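Local coordinates for protein CheQ (Campylobacter jejuni subsp. jejuni, PDB 6A51) that controls, together with CheP, transcription of the core chemotaxis operon cheVAW, at residues Asn21-His26 with Leu136-His141; Tyr27-Glu32 with Thr58-Leu63; Asn83-Ala88 with Phe124-Lys129. All blocks are in the same frame, centred on the assembly; numbering follows the deposited sequence.

Contact 1: residues Asn21-His26 with Leu136-His141; sequences NEFLDH and LNYHQH
Phe23 and Tyr138 meet as an edge-to-face aromatic pair, the apolar half of a small loop-to-loop contact near the protein surface. Residues 21-26 belong to the loop between strands 15-18 and 27-29. Residues 136-141 belong to the loop that joins helix 127-134 to strand 142-146. Phe23 turns its far edge, CE2 and CZ, toward one face of the tyrosine ring. The Phe23 and Tyr138 ring centroids are 5.3 Å apart, with the planes at 77°. The approach is off-centre: Phe23 CZ lies 3.9 Å from Tyr138 CG, at the inner end of that ring. Asn137 to Gln140 form a type I beta turn, closed by the bond from Gln140 N to Asn137 O, and Tyr138 occupies its second position. The side chain of Gln140 folds back, and Gln140 OE1 accepts from Asn137 N at 3.1 Å, nearly in line with the amide C=O. Asn21 adds the polar link to the turn. Asn21 ND2 reaches Tyr138 O at 3.2 Å, but with an N-H...O angle of 120° this bond is weak. The hydroxyl of Tyr138 hydrogen-bonds to Asp132 and Lys128. The side chain of Phe23 also packs on Leu127, Lys128 and Tyr131 of helix 127-134.

Contact 2: residues Tyr27-Glu32 with Thr58-Leu63; sequences YILNAE and TRIIFL
Ile28 and Leu63 form an antiparallel hydrogen-bonded pair, with Ile28 N to Leu63 O at 3.0 Å and Leu63 N to Ile28 O at 2.9 Å. This pairing sets strand 27-29 at the edge of a mixed four-stranded sheet, beside strand 62-64. Leu29 and Phe62 follow as the non-hydrogen-bonded pair. Beyond them Asn30 N donates to Ile61 O at 3.1 Å, with the donor tilted 27° from the carbonyl plane. Leu29 is at the N-cap position of helix 30-37, so this last bond uses an N-H of the first turn. A water links the same oxygen to Ala31 N: it donates to Ile61 O and accepts from Ala31 N.

Apolar contacts lie on both sheet faces. On the face of Leu29 and Phe62, CG of Leu29 is anti to its backbone N (chi1 -176°), and chi2 of 76° places CD1. Leu29 CD1 touches both Phe62 CE2, at 3.5 Å, and Ile60 CG2. Tyr27 crosses Phe62 at about a right angle, with Tyr27 CD2 3.9 Å from Phe62 CB. On the other face Ile28 CG1 comes within 4.2 Å of Leu63 CB. Leu63 CD1 reaches the side chain of Asn30, whose ND2 donates to Lys41 O. Phe124 of strand 122-126 packs on both Leu29 and Phe62.

The chemistry implies a largely buried joint: the main chain supplies the directional bonds that set the register, and mostly aliphatic and aromatic groups fill in around them.

Contact 3: residues Asn83-Ala88 with Phe124-Lys129; sequences NGFVLA and FVNLKK
Phe85 carries Asn126 on one face of its ring. Asn126 CB lies 4.0 Å from the Phe85 ring centroid, 18° off the normal, in a CH-pi contact. The amide plane is turned 52° from the ring, with Asn126 ND2 3.5 Å from Phe85 CE1. At the ring edge, near its plane, is the peptide link from Phe124 C to Val125 N. The Phe124 ring has Leu87 CD1 over one face, 4.0 Å from the centroid.

Val86 and Val125 are the antiparallel hydrogen-bonded pair. Val86 N donates to Val125 O at 2.9 Å, and Val125 N returns a bond to Val86 O. Phe85 with Asn126 and Leu87 with Phe124 are the non-hydrogen-bonded pairs beside it. On the valine face, Val86 CG1 meets Leu127 CD2, and Ala88 CB meets Val125 CG2.

Gly84 meets the start of helix 127-134. Gly84 O accepts from Lys128 N at 3.2 Å, on a lone pair in the carbonyl plane, and more weakly from Leu127 N. Gly84 CA packs close to Lys128 CB. Asn126 is the N-cap residue: Asn126 OD1 accepts the capping bond from Lys129 N at 2.8 Å, the donor standing above the amide plane.

Strand 85-87 is an edge strand of a three-stranded antiparallel sheet, with 122-126 in the middle and 116-119 beyond. Lys117 makes a cation-pi contact with Phe85. Phe91 of helix 88-95 packs on Val86, Val125 and Leu127.

How the contacts relate
From the N terminus, contact 1 opens first, at residues 21-26. It closes last, at 136-141, so its loop encloses both other contacts. It ties the loop before strand 27-29 to the loop after helix 127-134. Contact 2 closes a short loop from 27-32 to 58-63, within the mixed sheet. Contact 3 then opens at 83-88 and closes at 124-129, within a three-stranded antiparallel sheet. Contacts 2 and 3 follow in series and do not cross. Segment 21-26 runs beside both: Leu24 CD1 packs on Phe62 CE2, while Leu24 N and Asp25 OD1 probably bond to Phe85 O and Gly84 N. The two sheets also meet directly, where Phe62 touches Leu87.

Contact 1: residues Asn21-His26 with Leu136-His141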
loop_
_atom_site.group_PDB
_atom_site.type_symbol
_atom_site.label_atom_id
_atom_site.label_comp_id
_atom_site.label_asym_id
_atom_site.label_seq_id
_atom_site.Cartn_x
_atom_site.Cartn_y
_atom_site.Cartn_z
ATOM N N ASN A 21 1.237 0.494 7.328
ATOM C CA ASN A 21 -0.213 0.478 7.467
ATOM C C ASN A 21 -0.822 1.855 7.292
ATOM O O ASN A 21 -1.933 2.105 7.777
ATOM C CB ASN A 21 -0.642 -0.107 8.819
ATOM C CG ASN A 21 -0.341 0.809 9.998
ATOM O OD1 ASN A 21 0.651 1.543 10.004
ATOM N ND2 ASN A 21 -1.200 0.760 11.013
ATOM N N GLU A 22 -0.122 2.761 6.629
ATOM C CA GLU A 22 -0.618 4.117 6.453
ATOM C C GLU A 22 -0.993 4.311 4.993
ATOM O O GLU A 22 -0.169 4.089 4.094
ATOM C CB GLU A 22 0.417 5.148 6.885
ATOM C CG GLU A 22 0.185 6.500 6.252
ATOM C CD GLU A 22 0.951 7.625 6.929
ATOM O OE1 GLU A 22 0.767 8.812 6.540
ATOM O OE2 GLU A 22 1.725 7.332 7.882
ATOM N N PHE A 23 -2.231 4.723 4.766
ATOM C CA PHE A 23 -2.748 4.802 3.415
ATOM C C PHE A 23 -2.149 6.001 2.694
ATOM O O PHE A 23 -1.729 6.980 3.315
ATOM C CB PHE A 23 -4.275 4.888 3.440
ATOM C CG PHE A 23 -4.906 3.978 4.454
ATOM C CD1 PHE A 23 -4.362 2.725 4.721
ATOM C CD2 PHE A 23 -6.030 4.374 5.150
ATOM C CE1 PHE A 23 -4.923 1.893 5.665
ATOM C CE2 PHE A 23 -6.600 3.546 6.091
ATOM C CZ PHE A 23 -6.042 2.304 6.349
ATOM N N LEU A 24 -2.094 5.903 1.364
ATOM C CA LEU A 24 -1.484 6.921 0.524
ATOM C C LEU A 24 -2.465 8.014 0.093
ATOM O O LEU A 24 -2.265 8.632 -0.961
ATOM C CB LEU A 24 -0.860 6.250 -0.694
ATOM C CG LEU A 24 0.322 5.351 -0.402
ATOM C CD1 LEU A 24 0.508 4.375 -1.566
ATOM C CD2 LEU A 24 1.584 6.216 -0.186
ATOM N N ASP A 25 -3.517 8.259 0.876
ATOM C CA ASP A 25 -4.530 9.275 0.595
ATOM C C ASP A 25 -3.930 10.587 0.092
ATOM O O ASP A 25 -4.258 11.078 -0.995
ATOM C CB ASP A 25 -5.335 9.548 1.872
ATOM C CG ASP A 25 -6.402 8.494 2.157
ATOM O OD1 ASP A 25 -6.174 7.287 1.926
ATOM O OD2 ASP A 25 -7.475 8.892 2.650
ATOM N N HIS A 26 -3.045 11.161 0.894
ATOM C CA HIS A 26 -2.479 12.479 0.677
ATOM C C HIS A 26 -1.292 12.493 -0.299
ATOM O O HIS A 26 -0.581 13.498 -0.334
ATOM C CB HIS A 26 -2.046 13.057 2.026
ATOM C CG HIS A 26 -3.158 13.146 3.020
ATOM N ND1 HIS A 26 -4.426 13.563 2.674
ATOM C CD2 HIS A 26 -3.195 12.871 4.345
ATOM C CE1 HIS A 26 -5.199 13.539 3.745
ATOM N NE2 HIS A 26 -4.477 13.122 4.771
ATOM N N LEU A 136 -11.536 -4.491 11.774
ATOM C CA LEU A 136 -10.524 -4.001 12.693
ATOM C C LEU A 136 -10.308 -2.514 12.477
ATOM O O LEU A 136 -10.739 -1.932 11.474
ATOM C CB LEU A 136 -9.202 -4.753 12.515
ATOM C CG LEU A 136 -9.317 -6.269 12.643
ATOM C CD1 LEU A 136 -7.964 -6.888 12.428
ATOM C CD2 LEU A 136 -9.884 -6.676 13.996
ATOM N N ASN A 137 -9.631 -1.908 13.444
ATOM C CA ASN A 137 -9.307 -0.492 13.407
ATOM C C ASN A 137 -7.964 -0.282 12.720
ATOM O O ASN A 137 -7.048 -1.100 12.839
ATOM C CB ASN A 137 -9.289 0.091 14.823
ATOM C CG ASN A 137 -10.693 0.197 15.427
ATOM O OD1 ASN A 137 -11.668 0.520 14.732
ATOM N ND2 ASN A 137 -10.800 -0.078 16.721
ATOM N N TYR A 138 -7.858 0.836 12.001
ATOM C CA TYR A 138 -6.756 1.062 11.075
ATOM C C TYR A 138 -5.381 1.126 11.739
ATOM O O TYR A 138 -4.365 1.110 11.030
ATOM C CB TYR A 138 -7.007 2.348 10.313
ATOM C CG TYR A 138 -8.275 2.347 9.520
ATOM C CD1 TYR A 138 -8.797 1.160 8.999
ATOM C CD2 TYR A 138 -8.956 3.529 9.273
ATOM C CE1 TYR A 138 -9.982 1.154 8.240
ATOM C CE2 TYR A 138 -10.144 3.535 8.523
ATOM C CZ TYR A 138 -10.645 2.350 8.010
ATOM O OH TYR A 138 -11.804 2.368 7.270
ATOM N N HIS A 139 -5.301 1.194 13.057
ATOM C CA HIS A 139 -3.997 1.308 13.691
ATOM C C HIS A 139 -3.460 -0.026 14.182
ATOM O O HIS A 139 -2.357 -0.076 14.729
ATOM C CB HIS A 139 -4.064 2.330 14.831
ATOM C CG HIS A 139 -4.358 3.719 14.349
ATOM N ND1 HIS A 139 -4.116 4.119 13.049
ATOM C CD2 HIS A 139 -4.897 4.793 14.977
ATOM C CE1 HIS A 139 -4.481 5.381 12.902
ATOM N NE2 HIS A 139 -4.957 5.814 14.057
ATOM N N GLN A 140 -4.194 -1.108 13.970
ATOM C CA GLN A 140 -3.756 -2.411 14.427
ATOM C C GLN A 140 -2.742 -3.005 13.462
ATOM O O GLN A 140 -2.840 -2.837 12.242
ATOM C CB GLN A 140 -4.953 -3.346 14.574
ATOM C CG GLN A 140 -5.441 -3.464 16.001
ATOM C CD GLN A 140 -6.870 -3.880 16.062
ATOM O OE1 GLN A 140 -7.737 -3.215 15.492
ATOM N NE2 GLN A 140 -7.143 -5.000 16.740
ATOM N N HIS A 141 -1.751 -3.690 14.017
ATOM C CA HIS A 141 -0.807 -4.440 13.212
ATOM C C HIS A 141 -1.388 -5.833 13.014
ATOM O O HIS A 141 -1.463 -6.615 13.961
ATOM C CB HIS A 141 0.568 -4.488 13.872
ATOM C CG HIS A 141 1.667 -4.888 12.934
ATOM N ND1 HIS A 141 2.853 -4.187 12.827
ATOM C CD2 HIS A 141 1.754 -5.913 12.047
ATOM C CE1 HIS A 141 3.623 -4.766 11.921
ATOM N NE2 HIS A 141 2.979 -5.814 11.431
#

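Contact 2: residues Tyr27-Glu32 with Thr58-Leu63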
loop_
_atom_site.group_PDB
_atom_site.type_symbol
_atom_site.label_atom_id
_atom_site.label_comp_id
_atom_site.label_asym_id
_atom_site.label_seq_id
_atom_site.Cartn_x
_atom_site.Cartn_y
_atom_site.Cartn_z
ATOM N N TYR A 27 -1.052 11.443 -1.082
ATOM C CA TYR A 27 0.150 11.350 -1.894
ATOM C C TYR A 27 -0.191 10.954 -3.320
ATOM O O TYR A 27 -1.203 10.299 -3.585
ATOM C CB TYR A 27 1.147 10.314 -1.343
ATOM C CG TYR A 27 1.814 10.691 -0.041
ATOM C CD1 TYR A 27 1.253 10.342 1.178
ATOM C CD2 TYR A 27 3.018 11.377 -0.031
ATOM C CE1 TYR A 27 1.874 10.667 2.376
ATOM C CE2 TYR A 27 3.642 11.715 1.163
ATOM C CZ TYR A 27 3.072 11.352 2.364
ATOM O OH TYR A 27 3.699 11.697 3.552
ATOM N N ILE A 28 0.697 11.328 -4.241
ATOM C CA ILE A 28 0.659 10.822 -5.606
ATOM C C ILE A 28 2.001 10.171 -5.914
ATOM O O ILE A 28 3.028 10.461 -5.295
ATOM C CB ILE A 28 0.352 11.917 -6.645
ATOM C CG1 ILE A 28 1.477 12.949 -6.647
ATOM C CG2 ILE A 28 -0.991 12.579 -6.355
ATOM C CD1 ILE A 28 1.147 14.183 -7.405
ATOM N N LEU A 29 1.976 9.275 -6.885
ATOM C CA LEU A 29 3.172 8.557 -7.274
ATOM C C LEU A 29 4.019 9.439 -8.193
ATOM O O LEU A 29 3.515 9.988 -9.176
ATOM C CB LEU A 29 2.761 7.262 -7.960
ATOM C CG LEU A 29 3.818 6.273 -8.403
ATOM C CD1 LEU A 29 4.348 5.512 -7.216
ATOM C CD2 LEU A 29 3.188 5.325 -9.403
ATOM N N ASN A 30 5.302 9.599 -7.863
ATOM C CA ASN A 30 6.148 10.481 -8.662
ATOM C C ASN A 30 6.310 9.950 -10.079
ATOM O O ASN A 30 6.315 10.727 -11.040
ATOM C CB ASN A 30 7.517 10.656 -7.997
ATOM C CG ASN A 30 8.480 11.495 -8.846
ATOM O OD1 ASN A 30 8.213 12.665 -9.147
ATOM N ND2 ASN A 30 9.603 10.898 -9.230
ATOM N N ALA A 31 6.429 8.625 -10.220
ATOM C CA ALA A 31 6.574 7.996 -11.530
ATOM C C ALA A 31 5.465 8.411 -12.485
ATOM O O ALA A 31 5.693 8.551 -13.692
ATOM C CB ALA A 31 6.589 6.473 -11.383
ATOM N N GLU A 32 4.259 8.613 -11.965
ATOM C CA GLU A 32 3.137 9.018 -12.800
ATOM C C GLU A 32 3.044 10.533 -12.926
ATOM O O GLU A 32 2.790 11.045 -14.021
ATOM C CB GLU A 32 1.828 8.435 -12.240
ATOM C CG GLU A 32 0.566 8.992 -12.884
ATOM C CD GLU A 32 -0.729 8.503 -12.239
ATOM O OE1 GLU A 32 -1.404 7.652 -12.861
ATOM O OE2 GLU A 32 -1.084 8.980 -11.132
ATOM N N THR A 58 11.435 -0.076 -0.047
ATOM C CA THR A 58 11.553 0.320 -1.443
ATOM C C THR A 58 11.908 1.791 -1.562
ATOM O O THR A 58 11.720 2.578 -0.634
ATOM C CB THR A 58 10.248 0.080 -2.197
ATOM O OG1 THR A 58 9.204 0.836 -1.557
ATOM C CG2 THR A 58 9.905 -1.411 -2.197
ATOM N N ARG A 59 12.385 2.168 -2.743
ATOM C CA ARG A 59 12.755 3.548 -3.019
ATOM C C ARG A 59 11.771 4.234 -3.958
ATOM O O ARG A 59 12.080 5.302 -4.501
ATOM C CB ARG A 59 14.166 3.606 -3.600
ATOM C CG ARG A 59 15.248 3.190 -2.622
ATOM C CD ARG A 59 15.611 4.322 -1.722
ATOM N NE ARG A 59 16.332 3.901 -0.524
ATOM C CZ ARG A 59 16.847 4.748 0.363
ATOM N NH1 ARG A 59 16.729 6.058 0.168
ATOM N NH2 ARG A 59 17.479 4.293 1.438
ATOM N N ILE A 60 10.595 3.645 -4.168
ATOM C CA ILE A 60 9.560 4.313 -4.938
ATOM C C ILE A 60 9.145 5.589 -4.216
ATOM O O ILE A 60 8.841 5.582 -3.015
ATOM C CB ILE A 60 8.379 3.355 -5.160
ATOM C CG1 ILE A 60 8.757 2.315 -6.211
ATOM C CG2 ILE A 60 7.121 4.110 -5.565
ATOM C CD1 ILE A 60 8.380 0.948 -5.812
ATOM N N ILE A 61 9.118 6.689 -4.949
ATOM C CA ILE A 61 8.931 8.009 -4.369
ATOM C C ILE A 61 7.474 8.403 -4.483
ATOM O O ILE A 61 6.883 8.277 -5.556
ATOM C CB ILE A 61 9.830 9.045 -5.058
ATOM C CG1 ILE A 61 11.292 8.661 -4.854
ATOM C CG2 ILE A 61 9.552 10.422 -4.496
ATOM C CD1 ILE A 61 11.643 8.472 -3.400
ATOM N N PHE A 62 6.901 8.891 -3.381
ATOM C CA PHE A 62 5.579 9.498 -3.382
ATOM C C PHE A 62 5.704 10.965 -2.977
ATOM O O PHE A 62 6.473 11.308 -2.075
ATOM C CB PHE A 62 4.632 8.755 -2.428
ATOM C CG PHE A 62 4.395 7.320 -2.813
ATOM C CD1 PHE A 62 5.273 6.326 -2.411
ATOM C CD2 PHE A 62 3.307 6.968 -3.596
ATOM C CE1 PHE A 62 5.072 5.009 -2.776
ATOM C CE2 PHE A 62 3.095 5.649 -3.970
ATOM C CZ PHE A 62 3.979 4.669 -3.560
ATOM N N LEU A 63 4.945 11.829 -3.646
ATOM C CA LEU A 63 4.944 13.258 -3.371
ATOM C C LEU A 63 3.691 13.621 -2.597
ATOM O O LEU A 63 2.587 13.208 -2.961
ATOM C CB LEU A 63 5.010 14.068 -4.664
ATOM C CG LEU A 63 6.216 13.715 -5.544
ATOM C CD1 LEU A 63 6.124 14.339 -6.935
ATOM C CD2 LEU A 63 7.481 14.129 -4.832
HETATM O O HOH W 1 7.310 7.423 -8.055
#

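Contact 3: residues Asn83-Ala88 with Phe124-Lys129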
loop_
_atom_site.group_PDB
_atom_site.type_symbol
_atom_site.label_atom_id
_atom_site.label_comp_id
_atom_site.label_asym_id
_atom_site.label_seq_id
_atom_site.Cartn_x
_atom_site.Cartn_y
_atom_site.Cartn_z
ATOM N N ASN A 83 -6.446 6.707 -2.231
ATOM C CA ASN A 83 -7.123 6.617 -0.942
ATOM C C ASN A 83 -7.242 5.170 -0.496
ATOM O O ASN A 83 -7.731 4.321 -1.248
ATOM C CB ASN A 83 -8.500 7.257 -1.025
ATOM C CG ASN A 83 -8.436 8.769 -1.161
ATOM O OD1 ASN A 83 -7.414 9.391 -0.864
ATOM N ND2 ASN A 83 -9.533 9.365 -1.601
ATOM N N GLY A 84 -6.775 4.894 0.727
ATOM C CA GLY A 84 -6.766 3.557 1.289
ATOM C C GLY A 84 -5.690 2.636 0.756
ATOM O O GLY A 84 -5.586 1.491 1.225
ATOM N N PHE A 85 -4.886 3.074 -0.205
ATOM C CA PHE A 85 -3.939 2.139 -0.787
ATOM C C PHE A 85 -2.599 2.199 -0.084
ATOM O O PHE A 85 -2.239 3.192 0.557
ATOM C CB PHE A 85 -3.759 2.396 -2.280
ATOM C CG PHE A 85 -4.883 1.853 -3.108
ATOM C CD1 PHE A 85 -6.046 2.601 -3.293
ATOM C CD2 PHE A 85 -4.800 0.578 -3.674
ATOM C CE1 PHE A 85 -7.097 2.102 -4.054
ATOM C CE2 PHE A 85 -5.853 0.066 -4.442
ATOM C CZ PHE A 85 -7.004 0.835 -4.634
ATOM N N VAL A 86 -1.874 1.090 -0.193
ATOM C CA VAL A 86 -0.471 1.005 0.181
ATOM C C VAL A 86 0.232 0.228 -0.922
ATOM O O VAL A 86 -0.396 -0.493 -1.701
ATOM C CB VAL A 86 -0.257 0.311 1.543
ATOM C CG1 VAL A 86 -1.149 0.915 2.606
ATOM C CG2 VAL A 86 -0.507 -1.181 1.414
ATOM N N LEU A 87 1.545 0.404 -1.009
ATOM C CA LEU A 87 2.332 -0.411 -1.924
ATOM C C LEU A 87 2.129 -1.888 -1.599
ATOM O O LEU A 87 2.071 -2.278 -0.428
ATOM C CB LEU A 87 3.805 -0.045 -1.797
ATOM C CG LEU A 87 4.617 0.237 -3.041
ATOM C CD1 LEU A 87 3.807 1.071 -3.993
ATOM C CD2 LEU A 87 5.836 0.992 -2.589
ATOM N N ALA A 88 2.000 -2.716 -2.638
ATOM C CA ALA A 88 1.757 -4.140 -2.404
ATOM C C ALA A 88 2.915 -4.789 -1.658
ATOM O O ALA A 88 2.692 -5.593 -0.744
ATOM C CB ALA A 88 1.508 -4.859 -3.726
ATOM N N PHE A 124 -0.454 -1.803 -6.146
ATOM C CA PHE A 124 -0.973 -1.336 -4.866
ATOM C C PHE A 124 -2.076 -2.261 -4.353
ATOM O O PHE A 124 -2.757 -2.939 -5.121
ATOM C CB PHE A 124 -1.530 0.088 -4.960
ATOM C CG PHE A 124 -0.529 1.106 -5.391
ATOM C CD1 PHE A 124 -0.151 1.206 -6.726
ATOM C CD2 PHE A 124 0.028 1.980 -4.467
ATOM C CE1 PHE A 124 0.770 2.147 -7.133
ATOM C CE2 PHE A 124 0.943 2.933 -4.864
ATOM C CZ PHE A 124 1.320 3.014 -6.201
ATOM N N VAL A 125 -2.250 -2.268 -3.032
ATOM C CA VAL A 125 -3.299 -3.023 -2.354
ATOM C C VAL A 125 -4.129 -2.038 -1.547
ATOM O O VAL A 125 -3.582 -1.101 -0.953
ATOM C CB VAL A 125 -2.728 -4.113 -1.420
ATOM C CG1 VAL A 125 -3.839 -4.737 -0.617
ATOM C CG2 VAL A 125 -2.004 -5.173 -2.189
ATOM N N ASN A 126 -5.445 -2.240 -1.513
ATOM C CA ASN A 126 -6.302 -1.348 -0.739
ATOM C C ASN A 126 -6.363 -1.889 0.679
ATOM O O ASN A 126 -7.192 -2.743 1.009
ATOM C CB ASN A 126 -7.692 -1.228 -1.339
ATOM C CG ASN A 126 -8.483 -0.100 -0.696
ATOM O OD1 ASN A 126 -8.480 0.053 0.528
ATOM N ND2 ASN A 126 -9.125 0.715 -1.512
ATOM N N LEU A 127 -5.473 -1.368 1.530
ATOM C CA LEU A 127 -5.392 -1.846 2.906
ATOM C C LEU A 127 -6.622 -1.428 3.692
ATOM O O LEU A 127 -7.102 -2.174 4.553
ATOM C CB LEU A 127 -4.129 -1.308 3.573
ATOM C CG LEU A 127 -3.805 -1.777 4.988
ATOM C CD1 LEU A 127 -3.858 -3.267 5.005
ATOM C CD2 LEU A 127 -2.416 -1.324 5.364
ATOM N N LYS A 128 -7.145 -0.236 3.396
ATOM C CA LYS A 128 -8.299 0.281 4.119
ATOM C C LYS A 128 -9.490 -0.653 3.982
ATOM O O LYS A 128 -10.158 -0.962 4.973
ATOM C CB LYS A 128 -8.652 1.679 3.616
ATOM C CG LYS A 128 -9.708 2.390 4.445
ATOM C CD LYS A 128 -10.180 3.668 3.765
ATOM C CE LYS A 128 -10.955 4.564 4.718
ATOM N NZ LYS A 128 -12.335 4.047 4.965
ATOM N N LYS A 129 -9.764 -1.132 2.760
ATOM C CA LYS A 129 -10.900 -2.030 2.583
ATOM C C LYS A 129 -10.656 -3.364 3.265
ATOM O O LYS A 129 -11.596 -3.977 3.791
ATOM C CB LYS A 129 -11.212 -2.243 1.101
ATOM C CG LYS A 129 -11.764 -0.997 0.449
ATOM C CD LYS A 129 -12.188 -1.225 -0.992
ATOM C CE LYS A 129 -12.686 0.095 -1.581
ATOM N NZ LYS A 129 -13.336 -0.038 -2.913
#